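Local coordinates for protein VipE (Legionella pneumophila subsp. pneumophila str. Philadelphia 1, PDB 4QN8) that is of unknown biochemical activity but is a Legionella effector, represented here by its N-terminal part, that probably acts inside the infected host cell, at residues 84-89 with 126-131; 103-108 with 144-149; 96-101 with 130-135. One frame throughout, in Å; residues are numbered along the deposited sequence. Where two conformers were deposited one is given.

Interaction 1 (84-89 with 126-131)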
loop_
_atom_site.group_PDB
_atom_site.type_symbol
_atom_site.label_atom_id
_atom_site.label_comp_id
_atom_site.label_asym_id
_atom_site.label_seq_id
_atom_site.Cartn_x
_atom_site.Cartn_y
_atom_site.Cartn_z
ATOM N N ARG A 84 4.923 0.256 -10.527
ATOM C CA ARG A 84 5.268 1.662 -10.624
ATOM C C ARG A 84 5.484 2.259 -9.250
ATOM O O ARG A 84 6.416 3.034 -9.044
ATOM C CB ARG A 84 4.176 2.439 -11.356
ATOM C CG ARG A 84 4.091 2.126 -12.814
ATOM C CD ARG A 84 2.963 2.916 -13.419
ATOM N NE ARG A 84 3.287 4.340 -13.539
ATOM C CZ ARG A 84 2.363 5.288 -13.674
ATOM N NH1 ARG A 84 1.075 4.959 -13.677
ATOM N NH2 ARG A 84 2.719 6.562 -13.791
HETATM N N MSE A 85 4.631 1.895 -8.295
HETATM C CA MSE A 85 4.759 2.443 -6.959
HETATM C C MSE A 85 6.081 2.027 -6.333
HETATM O O MSE A 85 6.728 2.825 -5.644
HETATM C CB MSE A 85 3.579 2.014 -6.079
HETATM C CG MSE A 85 2.264 2.641 -6.524
HETATM SE SE MSE A 85 0.872 1.972 -5.348
HETATM C CE MSE A 85 -0.654 2.915 -6.090
ATOM N N ILE A 86 6.495 0.797 -6.590
ATOM C CA ILE A 86 7.766 0.316 -6.052
ATOM C C ILE A 86 8.923 1.093 -6.703
ATOM O O ILE A 86 9.857 1.515 -6.013
ATOM C CB ILE A 86 7.908 -1.226 -6.205
ATOM C CG1 ILE A 86 6.998 -1.920 -5.178
ATOM C CG2 ILE A 86 9.352 -1.674 -6.027
ATOM C CD1 ILE A 86 6.531 -3.323 -5.549
ATOM N N GLU A 87 8.851 1.318 -8.013
ATOM C CA GLU A 87 9.909 2.075 -8.710
ATOM C C GLU A 87 10.000 3.525 -8.253
ATOM O O GLU A 87 11.099 4.088 -8.176
ATOM C CB GLU A 87 9.672 2.089 -10.222
ATOM C CG GLU A 87 10.071 0.852 -10.982
ATOM C CD GLU A 87 9.571 0.912 -12.410
ATOM O OE1 GLU A 87 8.425 1.383 -12.609
ATOM O OE2 GLU A 87 10.313 0.505 -13.327
ATOM N N LEU A 88 8.846 4.131 -7.972
ATOM C CA LEU A 88 8.766 5.580 -7.738
ATOM C C LEU A 88 8.711 6.011 -6.282
ATOM O O LEU A 88 8.783 7.205 -6.004
ATOM C CB LEU A 88 7.548 6.163 -8.439
ATOM C CG LEU A 88 7.578 6.034 -9.957
ATOM C CD1 LEU A 88 6.243 6.513 -10.530
ATOM C CD2 LEU A 88 8.751 6.804 -10.585
ATOM N N SER A 89 8.551 5.048 -5.376
ATOM C CA SER A 89 8.480 5.316 -3.936
ATOM C C SER A 89 9.699 6.116 -3.492
ATOM O O SER A 89 10.807 5.861 -3.967
ATOM C CB SER A 89 8.421 4.008 -3.148
ATOM O OG SER A 89 7.158 3.400 -3.280
ATOM N N THR A 126 14.171 -4.414 -9.319
ATOM C CA THR A 126 15.434 -3.779 -8.935
ATOM C C THR A 126 15.340 -3.174 -7.534
ATOM O O THR A 126 16.256 -3.314 -6.723
ATOM C CB THR A 126 15.841 -2.682 -9.943
ATOM O OG1 THR A 126 16.016 -3.266 -11.247
ATOM C CG2 THR A 126 17.147 -2.015 -9.523
ATOM N N ARG A 127 14.229 -2.510 -7.240
ATOM C CA ARG A 127 14.117 -1.819 -5.958
ATOM C C ARG A 127 14.036 -2.819 -4.800
ATOM O O ARG A 127 14.709 -2.647 -3.779
ATOM C CB ARG A 127 12.906 -0.884 -5.941
ATOM C CG ARG A 127 12.768 -0.046 -4.670
ATOM C CD ARG A 127 13.736 1.117 -4.692
ATOM N NE ARG A 127 13.591 2.001 -3.531
ATOM C CZ ARG A 127 12.704 2.994 -3.444
ATOM N NH1 ARG A 127 11.861 3.222 -4.438
ATOM N NH2 ARG A 127 12.650 3.751 -2.350
ATOM N N VAL A 128 13.240 -3.873 -4.951
ATOM C CA VAL A 128 13.101 -4.825 -3.846
ATOM C C VAL A 128 14.402 -5.590 -3.667
ATOM O O VAL A 128 14.835 -5.838 -2.542
ATOM C CB VAL A 128 11.920 -5.790 -4.053
ATOM C CG1 VAL A 128 11.947 -6.932 -3.024
ATOM C CG2 VAL A 128 10.596 -5.032 -3.988
ATOM N N ARG A 129 15.039 -5.947 -4.777
ATOM C CA ARG A 129 16.333 -6.615 -4.687
ATOM C C ARG A 129 17.381 -5.740 -4.023
ATOM O O ARG A 129 18.178 -6.230 -3.229
ATOM C CB ARG A 129 16.825 -7.086 -6.051
ATOM C CG ARG A 129 16.146 -8.342 -6.532
ATOM N N THR A 130 17.384 -4.448 -4.338
ATOM C CA THR A 130 18.359 -3.538 -3.731
ATOM C C THR A 130 18.161 -3.432 -2.222
ATOM O O THR A 130 19.130 -3.469 -1.450
ATOM C CB THR A 130 18.259 -2.118 -4.329
ATOM O OG1 THR A 130 18.618 -2.156 -5.714
ATOM C CG2 THR A 130 19.192 -1.150 -3.596
ATOM N N GLU A 131 16.902 -3.306 -1.814
ATOM C CA GLU A 131 16.541 -2.999 -0.430
ATOM C C GLU A 131 16.465 -4.247 0.448
ATOM O O GLU A 131 16.566 -4.154 1.674
ATOM C CB GLU A 131 15.184 -2.284 -0.398
ATOM C CG GLU A 131 15.129 -0.989 -1.208
ATOM C CD GLU A 131 15.590 0.223 -0.435
ATOM O OE1 GLU A 131 15.276 1.351 -0.885
ATOM O OE2 GLU A 131 16.258 0.062 0.618
#

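Interaction 2 (103-108 with 144-149)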
loop_
_atom_site.group_PDB
_atom_site.type_symbol
_atom_site.label_atom_id
_atom_site.label_comp_id
_atom_site.label_asym_id
_atom_site.label_seq_id
_atom_site.Cartn_x
_atom_site.Cartn_y
_atom_site.Cartn_z
ATOM N N LEU A 103 1.624 3.309 1.034
ATOM C CA LEU A 103 0.685 2.869 0.004
ATOM C C LEU A 103 1.262 1.738 -0.840
ATOM O O LEU A 103 0.536 0.814 -1.242
ATOM C CB LEU A 103 0.294 4.043 -0.892
ATOM C CG LEU A 103 -0.810 3.735 -1.902
ATOM C CD1 LEU A 103 -2.149 3.353 -1.211
ATOM C CD2 LEU A 103 -1.027 4.937 -2.809
ATOM N N GLU A 104 2.562 1.807 -1.112
ATOM C CA GLU A 104 3.201 0.764 -1.902
ATOM C C GLU A 104 3.188 -0.575 -1.168
ATOM O O GLU A 104 2.992 -1.611 -1.796
ATOM C CB GLU A 104 4.608 1.160 -2.364
ATOM C CG GLU A 104 5.652 1.291 -1.252
ATOM C CD GLU A 104 5.788 2.718 -0.729
ATOM O OE1 GLU A 104 4.826 3.521 -0.886
ATOM O OE2 GLU A 104 6.853 3.033 -0.156
ATOM N N LYS A 105 3.379 -0.556 0.153
ATOM C CA LYS A 105 3.287 -1.786 0.940
ATOM C C LYS A 105 1.860 -2.341 0.900
ATOM O O LYS A 105 1.646 -3.556 0.742
ATOM C CB LYS A 105 3.735 -1.579 2.395
ATOM C CG LYS A 105 3.448 -2.807 3.262
ATOM C CD LYS A 105 4.354 -2.896 4.482
ATOM C CE LYS A 105 3.975 -1.875 5.537
ATOM N NZ LYS A 105 4.947 -1.940 6.692
ATOM N N ALA A 106 0.876 -1.460 1.011
ATOM C CA ALA A 106 -0.507 -1.929 1.010
ATOM C C ALA A 106 -0.967 -2.473 -0.341
ATOM O O ALA A 106 -1.677 -3.475 -0.395
ATOM C CB ALA A 106 -1.458 -0.862 1.506
ATOM N N PHE A 107 -0.579 -1.814 -1.428
ATOM C CA PHE A 107 -0.915 -2.309 -2.758
ATOM C C PHE A 107 -0.273 -3.675 -2.999
ATOM O O PHE A 107 -0.920 -4.585 -3.541
ATOM C CB PHE A 107 -0.460 -1.316 -3.828
ATOM C CG PHE A 107 -1.578 -0.509 -4.412
ATOM C CD1 PHE A 107 -2.250 0.434 -3.650
ATOM C CD2 PHE A 107 -1.953 -0.693 -5.727
ATOM C CE1 PHE A 107 -3.285 1.172 -4.186
ATOM C CE2 PHE A 107 -2.990 0.046 -6.276
ATOM C CZ PHE A 107 -3.661 0.976 -5.494
ATOM N N LEU A 108 0.985 -3.826 -2.601
ATOM C CA LEU A 108 1.669 -5.116 -2.759
ATOM C C LEU A 108 0.962 -6.203 -1.953
ATOM O O LEU A 108 0.737 -7.311 -2.449
ATOM C CB LEU A 108 3.148 -5.013 -2.346
ATOM C CG LEU A 108 4.014 -6.281 -2.355
ATOM C CD1 LEU A 108 4.038 -6.927 -3.730
ATOM C CD2 LEU A 108 5.444 -5.924 -1.948
ATOM N N VAL A 144 6.997 -11.437 7.889
ATOM C CA VAL A 144 6.803 -10.522 9.019
ATOM C C VAL A 144 6.199 -9.191 8.593
ATOM O O VAL A 144 5.207 -8.731 9.175
ATOM C CB VAL A 144 8.121 -10.262 9.770
ATOM C CG1 VAL A 144 7.916 -9.220 10.868
ATOM C CG2 VAL A 144 8.661 -11.570 10.344
ATOM N N ILE A 145 6.787 -8.576 7.568
ATOM C CA ILE A 145 6.406 -7.217 7.188
ATOM C C ILE A 145 5.101 -7.173 6.393
ATOM O O ILE A 145 4.205 -6.396 6.710
ATOM C CB ILE A 145 7.557 -6.495 6.454
ATOM C CG1 ILE A 145 8.738 -6.314 7.418
ATOM C CG2 ILE A 145 7.116 -5.139 5.949
ATOM C CD1 ILE A 145 9.949 -5.645 6.764
ATOM N N LEU A 146 4.983 -8.026 5.386
ATOM C CA LEU A 146 3.772 -8.044 4.560
ATOM C C LEU A 146 2.617 -8.864 5.166
ATOM O O LEU A 146 1.439 -8.525 4.981
ATOM C CB LEU A 146 4.126 -8.530 3.148
ATOM C CG LEU A 146 4.991 -7.535 2.365
ATOM C CD1 LEU A 146 5.583 -8.151 1.092
ATOM C CD2 LEU A 146 4.182 -6.306 2.004
ATOM N N ASN A 147 2.955 -9.928 5.884
ATOM C CA ASN A 147 1.971 -10.907 6.360
ATOM C C ASN A 147 0.717 -10.390 7.084
ATOM O O ASN A 147 -0.389 -10.824 6.767
ATOM C CB ASN A 147 2.640 -12.017 7.179
ATOM C CG ASN A 147 1.660 -13.068 7.633
ATOM O OD1 ASN A 147 1.199 -13.895 6.836
ATOM N ND2 ASN A 147 1.340 -13.059 8.929
ATOM N N PRO A 148 0.877 -9.471 8.052
ATOM C CA PRO A 148 -0.330 -8.993 8.740
ATOM C C PRO A 148 -1.255 -8.203 7.818
ATOM O O PRO A 148 -2.485 -8.204 7.989
ATOM C CB PRO A 148 0.232 -8.074 9.840
ATOM C CG PRO A 148 1.593 -7.694 9.367
ATOM C CD PRO A 148 2.104 -8.895 8.632
ATOM N N ILE A 149 -0.666 -7.524 6.844
ATOM C CA ILE A 149 -1.466 -6.724 5.942
ATOM C C ILE A 149 -2.167 -7.656 4.943
ATOM O O ILE A 149 -3.355 -7.487 4.652
ATOM C CB ILE A 149 -0.608 -5.678 5.226
ATOM C CG1 ILE A 149 0.280 -4.980 6.259
ATOM C CG2 ILE A 149 -1.492 -4.651 4.546
ATOM C CD1 ILE A 149 1.113 -3.900 5.671
HETATM O O HOH W 1 4.207 -4.246 8.142
#

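Interaction 3 (96-101 with 130-135). With BME (beta-mercaptoethanol), chain D.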
loop_
_atom_site.group_PDB
_atom_site.type_symbol
_atom_site.label_atom_id
_atom_site.label_comp_id
_atom_site.label_asym_id
_atom_site.label_seq_id
_atom_site.Cartn_x
_atom_site.Cartn_y
_atom_site.Cartn_z
ATOM N N THR A 96 14.787 1.436 5.376
ATOM C CA THR A 96 13.426 1.853 5.735
ATOM C C THR A 96 12.341 1.479 4.705
ATOM O O THR A 96 11.138 1.514 5.004
ATOM C CB THR A 96 13.369 3.371 5.973
ATOM O OG1 THR A 96 13.822 4.049 4.795
ATOM C CG2 THR A 96 14.247 3.761 7.149
ATOM N N PHE A 97 12.749 1.146 3.485
ATOM C CA PHE A 97 11.780 0.796 2.450
ATOM C C PHE A 97 10.915 -0.377 2.937
ATOM O O PHE A 97 11.450 -1.381 3.406
ATOM C CB PHE A 97 12.508 0.457 1.144
ATOM C CG PHE A 97 11.588 0.119 -0.006
ATOM C CD1 PHE A 97 10.797 1.093 -0.588
ATOM C CD2 PHE A 97 11.544 -1.169 -0.523
ATOM C CE1 PHE A 97 9.966 0.789 -1.661
ATOM C CE2 PHE A 97 10.720 -1.477 -1.592
ATOM C CZ PHE A 97 9.922 -0.494 -2.158
HETATM N N MSE A 98 9.590 -0.201 2.863
HETATM C CA MSE A 98 8.561 -1.183 3.264
HETATM C C MSE A 98 8.316 -1.386 4.760
HETATM O O MSE A 98 7.400 -2.122 5.133
HETATM C CB MSE A 98 8.769 -2.551 2.599
HETATM C CG MSE A 98 8.670 -2.555 1.106
HETATM SE SE MSE A 98 6.803 -2.825 0.628
HETATM C CE MSE A 98 6.872 -2.502 -1.314
ATOM N N ARG A 99 9.113 -0.765 5.622
ATOM C CA ARG A 99 8.921 -0.927 7.062
ATOM C C ARG A 99 7.856 0.044 7.575
ATOM O O ARG A 99 7.079 -0.290 8.468
ATOM C CB ARG A 99 10.225 -0.712 7.844
ATOM C CG ARG A 99 11.522 -0.976 7.075
ATOM C CD ARG A 99 11.625 -2.390 6.537
ATOM N NE ARG A 99 12.972 -2.958 6.658
ATOM C CZ ARG A 99 13.965 -2.775 5.788
ATOM N NH1 ARG A 99 13.809 -2.006 4.715
ATOM N NH2 ARG A 99 15.134 -3.364 6.002
ATOM N N GLY A 100 7.835 1.250 7.015
ATOM C CA GLY A 100 6.860 2.245 7.409
ATOM C C GLY A 100 5.515 1.903 6.805
ATOM O O GLY A 100 5.425 1.061 5.900
ATOM N N SER A 101 4.459 2.535 7.310
ATOM C CA SER A 101 3.127 2.313 6.751
ATOM C C SER A 101 3.047 3.107 5.471
ATOM O O SER A 101 3.159 4.332 5.496
ATOM C CB SER A 101 2.039 2.784 7.720
ATOM O OG SER A 101 2.190 2.176 8.999
ATOM N N THR A 130 17.384 -4.448 -4.338
ATOM C CA THR A 130 18.359 -3.538 -3.731
ATOM C C THR A 130 18.161 -3.432 -2.222
ATOM O O THR A 130 19.130 -3.469 -1.450
ATOM C CB THR A 130 18.259 -2.118 -4.329
ATOM O OG1 THR A 130 18.618 -2.156 -5.714
ATOM C CG2 THR A 130 19.192 -1.150 -3.596
ATOM N N GLU A 131 16.902 -3.306 -1.814
ATOM C CA GLU A 131 16.541 -2.999 -0.430
ATOM C C GLU A 131 16.465 -4.247 0.448
ATOM O O GLU A 131 16.566 -4.154 1.674
ATOM C CB GLU A 131 15.184 -2.284 -0.398
ATOM C CG GLU A 131 15.129 -0.989 -1.208
ATOM C CD GLU A 131 15.590 0.223 -0.435
ATOM O OE1 GLU A 131 15.276 1.351 -0.885
ATOM O OE2 GLU A 131 16.258 0.062 0.618
ATOM N N PHE A 132 16.252 -5.397 -0.187
ATOM C CA PHE A 132 16.222 -6.698 0.500
ATOM C C PHE A 132 17.086 -7.686 -0.285
ATOM O O PHE A 132 16.566 -8.546 -1.012
ATOM C CB PHE A 132 14.772 -7.202 0.604
ATOM C CG PHE A 132 13.884 -6.324 1.446
ATOM C CD1 PHE A 132 13.223 -5.238 0.888
ATOM C CD2 PHE A 132 13.716 -6.576 2.801
ATOM C CE1 PHE A 132 12.402 -4.417 1.659
ATOM C CE2 PHE A 132 12.889 -5.760 3.584
ATOM C CZ PHE A 132 12.239 -4.676 3.012
ATOM N N PRO A 133 18.418 -7.554 -0.158
ATOM C CA PRO A 133 19.328 -8.287 -1.053
ATOM C C PRO A 133 19.507 -9.777 -0.741
ATOM O O PRO A 133 19.861 -10.538 -1.647
ATOM C CB PRO A 133 20.657 -7.530 -0.910
ATOM C CG PRO A 133 20.571 -6.845 0.423
ATOM C CD PRO A 133 19.116 -6.548 0.659
ATOM N N GLY A 134 19.272 -10.190 0.502
ATOM C CA GLY A 134 19.502 -11.572 0.881
ATOM C C GLY A 134 18.232 -12.390 0.990
ATOM O O GLY A 134 17.152 -11.844 1.242
ATOM N N GLU A 135 18.365 -13.703 0.804
ATOM C CA GLU A 135 17.239 -14.628 0.929
ATOM C C GLU A 135 16.440 -14.356 2.193
ATOM O O GLU A 135 15.212 -14.296 2.170
ATOM C CB GLU A 135 17.746 -16.062 1.010
ATOM C CG GLU A 135 18.032 -16.743 -0.301
ATOM C CD GLU A 135 18.225 -18.236 -0.106
ATOM O OE1 GLU A 135 19.317 -18.644 0.356
ATOM O OE2 GLU A 135 17.275 -18.997 -0.390
HETATM C C1 BME D . 4.532 4.097 10.117
HETATM C C2 BME D . 4.404 5.348 9.266
HETATM O O1 BME D . 3.282 3.778 10.686
HETATM S S2 BME D . 5.982 5.846 8.555
HETATM O O HOH W 2 15.622 1.573 2.510
HETATM O O HOH W 3 16.119 -1.808 2.900
#

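Interaction 1 (84-89 with 126-131)
Ile-86 and Arg-127 cross obliquely where the C-terminal end of helix 75-88 meets the short helix 126-131. The two segment axes come within 9.4 Å at an angle of 52°, and the side chains fill that gap: Ile-86 CG2 sits 3.6 Å from Arg-127 CB, while on the next residue of the second helix Val-128 CG2 approaches the same methyl, Ile-86 CG2, at 4.1 Å. Arg-127 starts with CG anti to its backbone N (chi1 -176°) and then bends at chi2, where CD turns aside; CG passes close to the carbonyl oxygen of Ile-86. The guanidinium reaches the carbonyls where helix 75-88 ends: Ile-86 O and, just past the helix, Ser-89 O. Arg-127 NH1 bonds to Ser-89 O at 2.9 Å, with an N-H...O angle of 149°, the oxygen lying a little out of the guanidinium plane. Arg-127 NH2 adds a weak bond to the same Ser-89 O at 3.2 Å, and Ile-86 O stands obliquely 3.1 Å from Arg-127 NH1. On the NE side, Arg-127 NE makes a nearly straight salt bridge of 3.2 Å to the anti lone pair of Glu-131 OE1, in the guanidinium plane and one turn along its own helix. Phe-97 adds a cation-pi contact, and Pro-90 O receives a weak bond from NH2. The carboxylate and Ser-89 O between them fix the rotation of the guanidinium, and a positive group close to the C-terminal end of a helix would be expected to interact favourably with the partial negative charge there.

Interaction 2 (103-108 with 144-149)
Flat groups play no part between Lys-105 and its partners Ile-145, Leu-146 and Ile-149: no ring, amide or carboxylate meets another across this contact, which is alkyl chain against alkyl chain. Lys-105 has CG anti to its backbone N (chi1 172°) and bends at chi3. Ile-149 crosses the lysine chain at about a right angle, its CD1 3.5 Å from Lys-105 CE and about as close to CG. Ile-145 also crosses near a right angle, CG2 to Lys-105 CD 3.8 Å, whereas Leu-146 slides past in the opposite direction with CD2 3.8 Å from Lys-105 CG. One turn on, Leu-108 CD2 touches Leu-146 CD1 at 3.8 Å. This is helix-on-helix packing in the interior of an all-helical fold: the segment axes of 103-108 and 144-149, on helix 103-114 and the C-terminal helix 135-154, cross at -66° and come within 9.7 Å. The second helix is irregular here, with a pi-type turn at 144-146 and a kink at Pro-148 and Ile-149. Ile-145 O, which a regular helix would pair with the N of Ile-149, instead accepts a hydrogen bond from a water at 2.6 Å. That water accepts from Lys-105 NZ at 2.8 Å. The buried ammonium also bonds to Met-98 O and Gly-100 O, and weakly to Arg-99 O.

Interaction 3 (96-101 with 130-135)
Phe-97, Met-98 and Arg-99 press against Glu-131 and Phe-132, joining two interhelical connections of this all-helical fold: the loop between helices 75-88 and 103-114, and the turn that leads from helix 126-131 into helix 135-154. Thr-96 opens the segment and reaches across through water, its N giving a 3.0 Å bond to a water that in turn donates to Glu-131 OE2 at 2.5 Å. Phe-97 follows. Its side chain crosses that of Glu-131 at about a right angle, CB standing 3.5 Å from Glu-131 CD, with ring and carboxylate planes only 15° apart. The carbonyl oxygen of Phe-97 points at the edge of the Phe-132 ring, 3.4 Å from CZ. Met-98, a selenomethionine, takes a left-handed backbone conformation (phi 75°); its CB touches Phe-132 CZ at 4.1 Å, while its CG lies over one face of the Phe-97 ring, toward the rim. Arg-99, in one of its two conformers, meets Phe-132 tip to tip: CZ of the ring lies over one guanidinium face, 3.5 Å from Arg-99 NH1, the planes turned 35° to each other. Arg-99 NH1 also bonds back to Phe-97 O at 2.8 Å and donates to a second water, which serves both Glu-131 O and Glu-131 OE2. Helix 135-154 packs on Phe-132 through Ile-138 and Leu-141. At the far end of the loop, Ser-101 OG shares a 2.6 Å hydrogen bond with O1 of a beta-mercaptoethanol, probably from the crystallisation liquor.

After helices 6-20, 26-32 and 58-69 comes helix 75-88, whose end is met by helix 126-131 in interaction 1. The loop 96-101 comes next and is closed by 130-135 in interaction 3; helix 103-114 follows, and its segment 103-108 is closed last, by 144-149 in interaction 2. None of the loops nests: interaction 2 crosses both of the others, while interactions 1 and 3 end on the same stretch and share Thr-130 and Glu-131. Ser-89 and Met-85 touch Glu-104, and Met-85 also Phe-107; Ile-86 touches Met-98, and Lys-105 bonds to Met-98 O, so 84-89, 96-101 and 103-108 touch one another, while the three contacts join them in turn to helix 126-131, the turn after it and helix 135-154.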